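Local coordinates for K5 lyase (Enterobacteria phage k1-5, PDB 2X3H), which probably cleaves the K5 capsular polysaccharide, a glycosaminoglycan, by a lyase mechanism, within a trimeric assembly resembling a viral tail spike, at residues A[325-336]-A[359-370]; A[371-379]-A[400-408]. All blocks are in the same frame, centred on the assembly; numbering follows the deposited sequence.

Contact 1 (A[325-336]-A[359-370])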
loop_
_atom_site.group_PDB
_atom_site.type_symbol
_atom_site.label_atom_id
_atom_site.label_comp_id
_atom_site.label_asym_id
_atom_site.label_seq_id
_atom_site.Cartn_x
_atom_site.Cartn_y
_atom_site.Cartn_z
ATOM N N GLY A 325 11.069 0.418 -18.251
ATOM C CA GLY A 325 11.191 -1.037 -18.308
ATOM C C GLY A 325 9.871 -1.776 -18.395
ATOM O O GLY A 325 8.898 -1.276 -18.976
ATOM N N SER A 326 9.834 -2.967 -17.795
ATOM C CA SER A 326 8.681 -3.863 -17.971
ATOM C C SER A 326 8.224 -4.541 -16.688
ATOM O O SER A 326 9.026 -4.820 -15.788
ATOM C CB SER A 326 9.020 -4.939 -18.981
ATOM O OG SER A 326 10.052 -5.750 -18.480
ATOM N N ASP A 327 6.924 -4.817 -16.624
ATOM C CA ASP A 327 6.335 -5.591 -15.539
ATOM C C ASP A 327 6.569 -4.954 -14.178
ATOM O O ASP A 327 6.678 -5.657 -13.176
ATOM C CB ASP A 327 6.868 -7.024 -15.554
ATOM C CG ASP A 327 6.531 -7.747 -16.832
ATOM O OD1 ASP A 327 5.325 -7.885 -17.119
ATOM O OD2 ASP A 327 7.473 -8.198 -17.524
ATOM N N ASN A 328 6.654 -3.623 -14.145
ATOM C CA ASN A 328 6.716 -2.914 -12.870
ATOM C C ASN A 328 5.339 -2.529 -12.364
ATOM O O ASN A 328 4.411 -2.395 -13.156
ATOM C CB ASN A 328 7.553 -1.653 -13.024
ATOM C CG ASN A 328 8.967 -1.966 -13.425
ATOM O OD1 ASN A 328 9.763 -2.442 -12.611
ATOM N ND2 ASN A 328 9.289 -1.728 -14.696
ATOM N N VAL A 329 5.231 -2.344 -11.051
ATOM C CA VAL A 329 3.974 -1.959 -10.427
ATOM C C VAL A 329 4.217 -0.649 -9.711
ATOM O O VAL A 329 5.153 -0.542 -8.921
ATOM C CB VAL A 329 3.531 -3.014 -9.385
ATOM C CG1 VAL A 329 2.340 -2.494 -8.537
ATOM C CG2 VAL A 329 3.210 -4.340 -10.072
ATOM N N ILE A 330 3.388 0.349 -9.993
ATOM C CA ILE A 330 3.542 1.664 -9.382
ATOM C C ILE A 330 2.201 1.970 -8.716
ATOM O O ILE A 330 1.233 2.319 -9.382
ATOM C CB ILE A 330 3.889 2.724 -10.459
ATOM C CG1 ILE A 330 5.191 2.354 -11.179
ATOM C CG2 ILE A 330 3.978 4.121 -9.854
ATOM C CD1 ILE A 330 5.219 2.811 -12.621
ATOM N N ASN A 331 2.139 1.809 -7.397
ATOM C CA ASN A 331 0.865 1.917 -6.687
ATOM C C ASN A 331 0.753 3.209 -5.878
ATOM O O ASN A 331 1.682 3.596 -5.171
ATOM C CB ASN A 331 0.638 0.686 -5.787
ATOM C CG ASN A 331 -0.847 0.487 -5.416
ATOM O OD1 ASN A 331 -1.205 0.518 -4.244
ATOM N ND2 ASN A 331 -1.703 0.286 -6.413
ATOM N N ASN A 332 -0.381 3.881 -6.018
ATOM C CA ASN A 332 -0.730 5.051 -5.206
ATOM C C ASN A 332 0.230 6.225 -5.361
ATOM O O ASN A 332 0.933 6.585 -4.415
ATOM C CB ASN A 332 -0.842 4.669 -3.726
ATOM C CG ASN A 332 -2.010 3.754 -3.442
ATOM O OD1 ASN A 332 -2.037 3.086 -2.407
ATOM N ND2 ASN A 332 -2.963 3.707 -4.356
ATOM N N VAL A 333 0.239 6.821 -6.549
ATOM C CA VAL A 333 0.952 8.074 -6.793
ATOM C C VAL A 333 -0.028 9.229 -6.593
ATOM O O VAL A 333 -0.953 9.412 -7.386
ATOM C CB VAL A 333 1.524 8.149 -8.218
ATOM C CG1 VAL A 333 2.358 9.411 -8.394
ATOM C CG2 VAL A 333 2.361 6.904 -8.518
ATOM N N LEU A 334 0.171 9.999 -5.535
ATOM C CA LEU A 334 -0.667 11.162 -5.258
ATOM C C LEU A 334 0.149 12.397 -5.621
ATOM O O LEU A 334 1.173 12.680 -4.996
ATOM C CB LEU A 334 -1.069 11.165 -3.779
ATOM C CG LEU A 334 -1.848 12.368 -3.219
ATOM C CD1 LEU A 334 -2.774 13.031 -4.210
ATOM C CD2 LEU A 334 -2.540 12.046 -1.882
ATOM N N MET A 335 -0.284 13.110 -6.654
ATOM C CA MET A 335 0.464 14.278 -7.119
ATOM C C MET A 335 -0.408 15.536 -7.099
ATOM O O MET A 335 -1.575 15.509 -7.491
ATOM C CB MET A 335 1.023 14.007 -8.520
ATOM C CG MET A 335 1.802 15.165 -9.154
ATOM S SD MET A 335 2.673 14.527 -10.588
ATOM C CE MET A 335 2.766 15.951 -11.675
ATOM N N SER A 336 0.161 16.643 -6.632
ATOM C CA SER A 336 -0.592 17.885 -6.607
ATOM C C SER A 336 0.342 19.067 -6.798
ATOM O O SER A 336 1.548 18.891 -6.902
ATOM C CB SER A 336 -1.375 18.011 -5.300
ATOM O OG SER A 336 -0.510 18.232 -4.201
ATOM N N ALA A 359 8.577 0.931 -22.841
ATOM C CA ALA A 359 7.984 0.526 -21.565
ATOM C C ALA A 359 6.751 -0.327 -21.825
ATOM O O ALA A 359 5.869 0.066 -22.599
ATOM C CB ALA A 359 7.595 1.748 -20.771
ATOM N N ASN A 360 6.663 -1.459 -21.138
ATOM C CA ASN A 360 5.597 -2.413 -21.404
ATOM C C ASN A 360 5.160 -3.218 -20.190
ATOM O O ASN A 360 5.954 -3.508 -19.291
ATOM C CB ASN A 360 6.021 -3.371 -22.520
ATOM C CG ASN A 360 7.251 -4.186 -22.159
ATOM O OD1 ASN A 360 8.396 -3.708 -22.307
ATOM N ND2 ASN A 360 7.039 -5.428 -21.721
ATOM N N ASN A 361 3.883 -3.582 -20.178
ATOM C CA ASN A 361 3.329 -4.469 -19.176
ATOM C C ASN A 361 3.431 -3.925 -17.757
ATOM O O ASN A 361 3.496 -4.698 -16.792
ATOM C CB ASN A 361 3.949 -5.873 -19.295
ATOM C CG ASN A 361 3.496 -6.605 -20.563
ATOM O OD1 ASN A 361 2.365 -7.114 -20.628
ATOM N ND2 ASN A 361 4.374 -6.653 -21.576
ATOM N N ASN A 362 3.442 -2.595 -17.639
ATOM C CA ASN A 362 3.469 -1.941 -16.324
ATOM C C ASN A 362 2.072 -1.603 -15.832
ATOM O O ASN A 362 1.128 -1.560 -16.617
ATOM C CB ASN A 362 4.303 -0.663 -16.382
ATOM C CG ASN A 362 5.735 -0.928 -16.810
ATOM O OD1 ASN A 362 6.534 -1.466 -16.027
ATOM N ND2 ASN A 362 6.080 -0.529 -18.032
ATOM N N TYR A 363 1.959 -1.379 -14.528
ATOM C CA TYR A 363 0.690 -0.964 -13.908
ATOM C C TYR A 363 0.949 0.318 -13.126
ATOM O O TYR A 363 1.972 0.412 -12.447
ATOM C CB TYR A 363 0.194 -2.042 -12.925
ATOM C CG TYR A 363 -0.981 -1.597 -12.080
ATOM C CD1 TYR A 363 -2.279 -1.758 -12.539
ATOM C CD2 TYR A 363 -0.795 -1.029 -10.829
ATOM C CE1 TYR A 363 -3.378 -1.337 -11.782
ATOM C CE2 TYR A 363 -1.884 -0.629 -10.043
ATOM C CZ TYR A 363 -3.169 -0.780 -10.529
ATOM O OH TYR A 363 -4.232 -0.354 -9.757
ATOM N N ALA A 364 0.025 1.284 -13.174
ATOM C CA ALA A 364 0.131 2.454 -12.281
ATOM C C ALA A 364 -1.239 2.819 -11.754
ATOM O O ALA A 364 -2.199 2.867 -12.524
ATOM C CB ALA A 364 0.732 3.650 -13.034
ATOM N N SER A 365 -1.336 3.093 -10.459
ATOM C CA SER A 365 -2.577 3.660 -9.903
ATOM C C SER A 365 -2.274 5.063 -9.406
ATOM O O SER A 365 -1.344 5.264 -8.621
ATOM C CB SER A 365 -3.165 2.772 -8.802
ATOM O OG SER A 365 -2.243 2.555 -7.747
ATOM N N VAL A 366 -3.061 6.029 -9.875
ATOM C CA VAL A 366 -2.677 7.431 -9.758
ATOM C C VAL A 366 -3.820 8.360 -9.358
ATOM O O VAL A 366 -4.989 8.081 -9.648
ATOM C CB VAL A 366 -2.054 7.935 -11.075
ATOM C CG1 VAL A 366 -0.825 7.072 -11.442
ATOM C CG2 VAL A 366 -3.078 7.924 -12.189
ATOM N N PHE A 367 -3.435 9.473 -8.729
ATOM C CA PHE A 367 -4.357 10.485 -8.226
ATOM C C PHE A 367 -3.826 11.853 -8.687
ATOM O O PHE A 367 -3.044 12.486 -7.961
ATOM C CB PHE A 367 -4.366 10.453 -6.685
ATOM C CG PHE A 367 -4.831 9.148 -6.105
ATOM C CD1 PHE A 367 -3.931 8.115 -5.877
ATOM C CD2 PHE A 367 -6.173 8.945 -5.803
ATOM C CE1 PHE A 367 -4.372 6.891 -5.338
ATOM C CE2 PHE A 367 -6.616 7.755 -5.276
ATOM C CZ PHE A 367 -5.730 6.721 -5.038
ATOM N N PRO A 368 -4.206 12.302 -9.900
ATOM C CA PRO A 368 -3.801 13.615 -10.432
ATOM C C PRO A 368 -4.629 14.747 -9.801
ATOM O O PRO A 368 -5.507 15.335 -10.442
ATOM C CB PRO A 368 -4.061 13.478 -11.938
ATOM C CG PRO A 368 -5.244 12.515 -12.008
ATOM C CD PRO A 368 -4.999 11.520 -10.877
ATOM N N SER A 369 -4.338 15.022 -8.532
ATOM C CA SER A 369 -5.055 16.051 -7.769
ATOM C C SER A 369 -4.503 17.443 -8.076
ATOM O O SER A 369 -3.933 18.126 -7.212
ATOM C CB SER A 369 -4.968 15.730 -6.276
ATOM O OG SER A 369 -5.498 14.425 -6.030
ATOM N N TYR A 370 -4.659 17.846 -9.330
ATOM C CA TYR A 370 -4.155 19.124 -9.806
ATOM C C TYR A 370 -4.911 19.533 -11.068
ATOM O O TYR A 370 -5.552 18.692 -11.726
ATOM C CB TYR A 370 -2.649 19.032 -10.072
ATOM C CG TYR A 370 -2.233 17.968 -11.075
ATOM C CD1 TYR A 370 -2.414 18.164 -12.443
ATOM C CD2 TYR A 370 -1.627 16.782 -10.651
ATOM C CE1 TYR A 370 -2.023 17.196 -13.368
ATOM C CE2 TYR A 370 -1.234 15.809 -11.567
ATOM C CZ TYR A 370 -1.430 16.016 -12.912
ATOM O OH TYR A 370 -1.031 15.065 -13.820
HETATM O O HOH W 1 2.686 -4.778 -14.024
#

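Contact 2 (A[371-379]-A[400-408])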
loop_
_atom_site.group_PDB
_atom_site.type_symbol
_atom_site.label_atom_id
_atom_site.label_comp_id
_atom_site.label_asym_id
_atom_site.label_seq_id
_atom_site.Cartn_x
_atom_site.Cartn_y
_atom_site.Cartn_z
ATOM N N SER A 371 -4.829 20.812 -11.415
ATOM C CA SER A 371 -5.616 21.351 -12.534
ATOM C C SER A 371 -4.917 21.375 -13.900
ATOM O O SER A 371 -5.579 21.520 -14.938
ATOM C CB SER A 371 -6.156 22.738 -12.185
ATOM O OG SER A 371 -5.101 23.679 -12.054
ATOM N N ALA A 372 -3.587 21.261 -13.919
ATOM C CA ALA A 372 -2.866 21.159 -15.195
ATOM C C ALA A 372 -3.461 20.038 -16.059
ATOM O O ALA A 372 -3.918 19.012 -15.535
ATOM C CB ALA A 372 -1.371 20.919 -14.950
ATOM N N THR A 373 -3.435 20.217 -17.380
ATOM C CA THR A 373 -4.145 19.277 -18.270
ATOM C C THR A 373 -3.476 17.917 -18.468
ATOM O O THR A 373 -4.161 16.925 -18.696
ATOM C CB THR A 373 -4.418 19.895 -19.644
ATOM O OG1 THR A 373 -3.177 20.166 -20.297
ATOM C CG2 THR A 373 -5.222 21.182 -19.490
ATOM N N GLY A 374 -2.153 17.859 -18.386
ATOM C CA GLY A 374 -1.461 16.598 -18.638
ATOM C C GLY A 374 -1.637 15.625 -17.487
ATOM O O GLY A 374 -1.541 16.014 -16.315
ATOM N N VAL A 375 -1.886 14.360 -17.814
ATOM C CA VAL A 375 -1.992 13.319 -16.791
ATOM C C VAL A 375 -1.123 12.102 -17.162
ATOM O O VAL A 375 -0.153 11.806 -16.477
ATOM C CB VAL A 375 -3.462 12.868 -16.535
ATOM C CG1 VAL A 375 -3.497 11.793 -15.458
ATOM C CG2 VAL A 375 -4.340 14.059 -16.124
ATOM N N ILE A 376 -1.453 11.422 -18.264
ATOM C CA ILE A 376 -0.693 10.228 -18.681
ATOM C C ILE A 376 0.040 10.462 -19.993
ATOM O O ILE A 376 -0.524 11.068 -20.916
ATOM C CB ILE A 376 -1.637 9.006 -18.850
ATOM C CG1 ILE A 376 -2.367 8.716 -17.544
ATOM C CG2 ILE A 376 -0.863 7.753 -19.255
ATOM C CD1 ILE A 376 -3.657 7.910 -17.728
ATOM N N THR A 377 1.286 9.983 -20.088
ATOM C CA THR A 377 2.005 9.967 -21.373
ATOM C C THR A 377 2.425 8.545 -21.719
ATOM O O THR A 377 3.180 7.922 -20.962
ATOM C CB THR A 377 3.261 10.872 -21.355
ATOM O OG1 THR A 377 2.869 12.246 -21.184
ATOM C CG2 THR A 377 4.040 10.709 -22.653
ATOM N N PHE A 378 1.910 8.046 -22.843
ATOM C CA PHE A 378 2.314 6.755 -23.402
ATOM C C PHE A 378 3.173 7.091 -24.613
ATOM O O PHE A 378 2.657 7.620 -25.606
ATOM C CB PHE A 378 1.103 5.957 -23.903
ATOM C CG PHE A 378 0.162 5.490 -22.825
ATOM C CD1 PHE A 378 0.604 4.672 -21.789
ATOM C CD2 PHE A 378 -1.177 5.820 -22.887
ATOM C CE1 PHE A 378 -0.264 4.217 -20.813
ATOM C CE2 PHE A 378 -2.066 5.359 -21.916
ATOM C CZ PHE A 378 -1.605 4.562 -20.875
ATOM N N GLU A 379 4.468 6.798 -24.555
ATOM C CA GLU A 379 5.321 7.098 -25.706
ATOM C C GLU A 379 5.092 6.067 -26.814
ATOM O O GLU A 379 4.502 5.013 -26.588
ATOM C CB GLU A 379 6.799 7.236 -25.303
ATOM C CG GLU A 379 6.991 8.352 -24.282
ATOM C CD GLU A 379 8.429 8.807 -24.066
ATOM O OE1 GLU A 379 9.380 8.160 -24.565
ATOM O OE2 GLU A 379 8.584 9.822 -23.348
ATOM N N SER A 400 -12.209 14.699 -22.622
ATOM C CA SER A 400 -12.685 16.016 -23.048
ATOM C C SER A 400 -11.516 16.894 -23.478
ATOM O O SER A 400 -11.640 17.667 -24.436
ATOM C CB SER A 400 -13.526 16.696 -21.964
ATOM O OG SER A 400 -12.808 16.817 -20.758
ATOM N N SER A 401 -10.385 16.754 -22.791
ATOM C CA SER A 401 -9.131 17.393 -23.213
ATOM C C SER A 401 -8.257 16.378 -23.932
ATOM O O SER A 401 -8.001 15.306 -23.394
ATOM C CB SER A 401 -8.366 17.935 -22.006
ATOM O OG SER A 401 -7.064 18.377 -22.380
ATOM N N ALA A 402 -7.775 16.713 -25.129
ATOM C CA ALA A 402 -6.874 15.796 -25.834
ATOM C C ALA A 402 -5.522 15.686 -25.122
ATOM O O ALA A 402 -4.716 14.815 -25.445
ATOM C CB ALA A 402 -6.682 16.219 -27.287
ATOM N N SER A 403 -5.288 16.560 -24.148
ATOM C CA SER A 403 -4.024 16.568 -23.403
ATOM C C SER A 403 -3.963 15.591 -22.233
ATOM O O SER A 403 -2.868 15.227 -21.780
ATOM C CB SER A 403 -3.715 17.977 -22.906
ATOM O OG SER A 403 -3.451 18.824 -24.003
ATOM N N THR A 404 -5.124 15.158 -21.746
ATOM C CA THR A 404 -5.152 14.277 -20.576
ATOM C C THR A 404 -4.362 12.992 -20.813
ATOM O O THR A 404 -3.564 12.569 -19.963
ATOM C CB THR A 404 -6.595 13.941 -20.148
ATOM O OG1 THR A 404 -7.322 15.167 -19.932
ATOM C CG2 THR A 404 -6.603 13.092 -18.869
ATOM N N ILE A 405 -4.584 12.384 -21.975
ATOM C CA ILE A 405 -3.831 11.189 -22.359
ATOM C C ILE A 405 -3.005 11.501 -23.598
ATOM O O ILE A 405 -3.544 11.586 -24.702
ATOM C CB ILE A 405 -4.776 9.992 -22.638
ATOM C CG1 ILE A 405 -5.636 9.684 -21.407
ATOM C CG2 ILE A 405 -3.973 8.773 -23.079
ATOM C CD1 ILE A 405 -6.764 8.739 -21.706
ATOM N N ASP A 406 -1.698 11.681 -23.410
ATOM C CA ASP A 406 -0.797 11.912 -24.520
ATOM C C ASP A 406 -0.360 10.541 -25.032
ATOM O O ASP A 406 0.130 9.722 -24.267
ATOM C CB ASP A 406 0.400 12.746 -24.057
ATOM C CG ASP A 406 1.290 13.173 -25.205
ATOM O OD1 ASP A 406 0.905 12.937 -26.365
ATOM O OD2 ASP A 406 2.363 13.767 -24.947
ATOM N N GLY A 407 -0.544 10.282 -26.318
ATOM C CA GLY A 407 -0.236 8.960 -26.859
ATOM C C GLY A 407 -1.479 8.086 -26.890
ATOM O O GLY A 407 -1.390 6.861 -26.835
ATOM N N ALA A 408 -2.642 8.720 -27.013
ATOM C CA ALA A 408 -3.901 7.973 -26.982
ATOM C C ALA A 408 -4.019 6.940 -28.112
ATOM O O ALA A 408 -4.759 5.952 -27.975
ATOM C CB ALA A 408 -5.096 8.919 -27.006
HETATM O O HOH W 2 -6.661 16.852 -17.976
HETATM O O HOH W 3 -0.800 13.844 -20.717
#

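Contact 1 (A[325-336]-A[359-370])
N328 and N362 lie side by side with their amide planes only 6° apart, and this asparagine pair organises the turn end of the contact. N362 OD1 takes two bonds from N328, one from its backbone N (2.9 Å) and one from ND2 (3.1 Å), while N362 ND2 gives a nearly straight bond to G325 O. That carbonyl also receives N360 N from the opposite face of its plane. One coil back, N328 ND2 bonds G298 O and its OD1 takes N301 N, consistent with an asparagine ladder.

Parallel backbone bonds run from N328 to M335, interrupted by a beta bulge between I330 and V333. There the S365 hydroxyl, rotated between N and C about CA-CB (chi1 57°), can accept N332 N at 2.9 Å.

Apolar contacts line both faces. I330 CB meets A364 CB at 4.2 Å, L334 CD1 meets F367 CB at 3.9 Å, and M335 CG meets Y370 CE2 at 3.9 Å; M335 SD adds an oblique Met-aromatic contact, 5.3 Å from the Y370 centroid. Y363 meets F367 of the second subunit edge-to-face, as F367 does Y363 of the third.

The chemistry is that of stacked beta-helix coils, with asparagine side chains reinforcing the backbone bonds at the turn.

Contact 2 (A[371-379]-A[400-408])
T404 O is gripped by two successive backbone N-H groups. I376 N reaches it at 2.9 Å with an almost straight bond, and V375 N adds a weak, bent one at 3.3 Å. The parallel pairing continues as D406 N bonds I376 O at 2.8 Å and F378 N bonds D406 O at the same length, so the chains march in step through I376 with I405 and T377 with D406.

Two waters bridge the backbones around the start of the pairing. One molecule accepts from V375 N and lies within bonding distance of S403 O and I376 O; another bridges T373 O and T404 OG1. On the 400-408 side the approach is shaped by a type I turn from S401 to T404, with S401 OG accepting S403 N in an ST turn.

The side chains pair alongside one another. V375 CG2 rests on T404 CG2 at 3.7 Å; both valine and threonine point the same way. I405 turns CG2 anti to its N (chi1 -58° for CG1), which brings that methyl to F378 CD2 at 4.1 Å. The F378 ring also has I376 CG2 over one face. T377 and D406 lie side by side on the face opposite I376 and I405, with T377 OG1 3.8 Å from D406 CB.

Strand 376-378 thus lies between 349-355, which bonds to V375 and T377, and 405-406. V420 of strand 419-422 packs on I376, F378 and I405, and V387 and V389 of strand 386-389 also touch I376.

Contact 1 closes along the chain before contact 2 opens, and their centres lie 14 Å apart. Strand 363-369 is followed directly by strand 376-378, so the chain leaves one face of the parallel beta-helix, turns through Y370 to V375, and enters another. The two contacts meet at this corner: Y370 OH bonds G374 O, and P368 CG packs on V375 CG1 at 3.9 Å. R395 ties the same corner, bonding P368 O and A372 O. Contact 1 joins neighbouring strands of successive coils and packs against both other subunits, linking coil stacking to trimer assembly, whereas contact 2 continues a second, partly exposed face close to where the coils end.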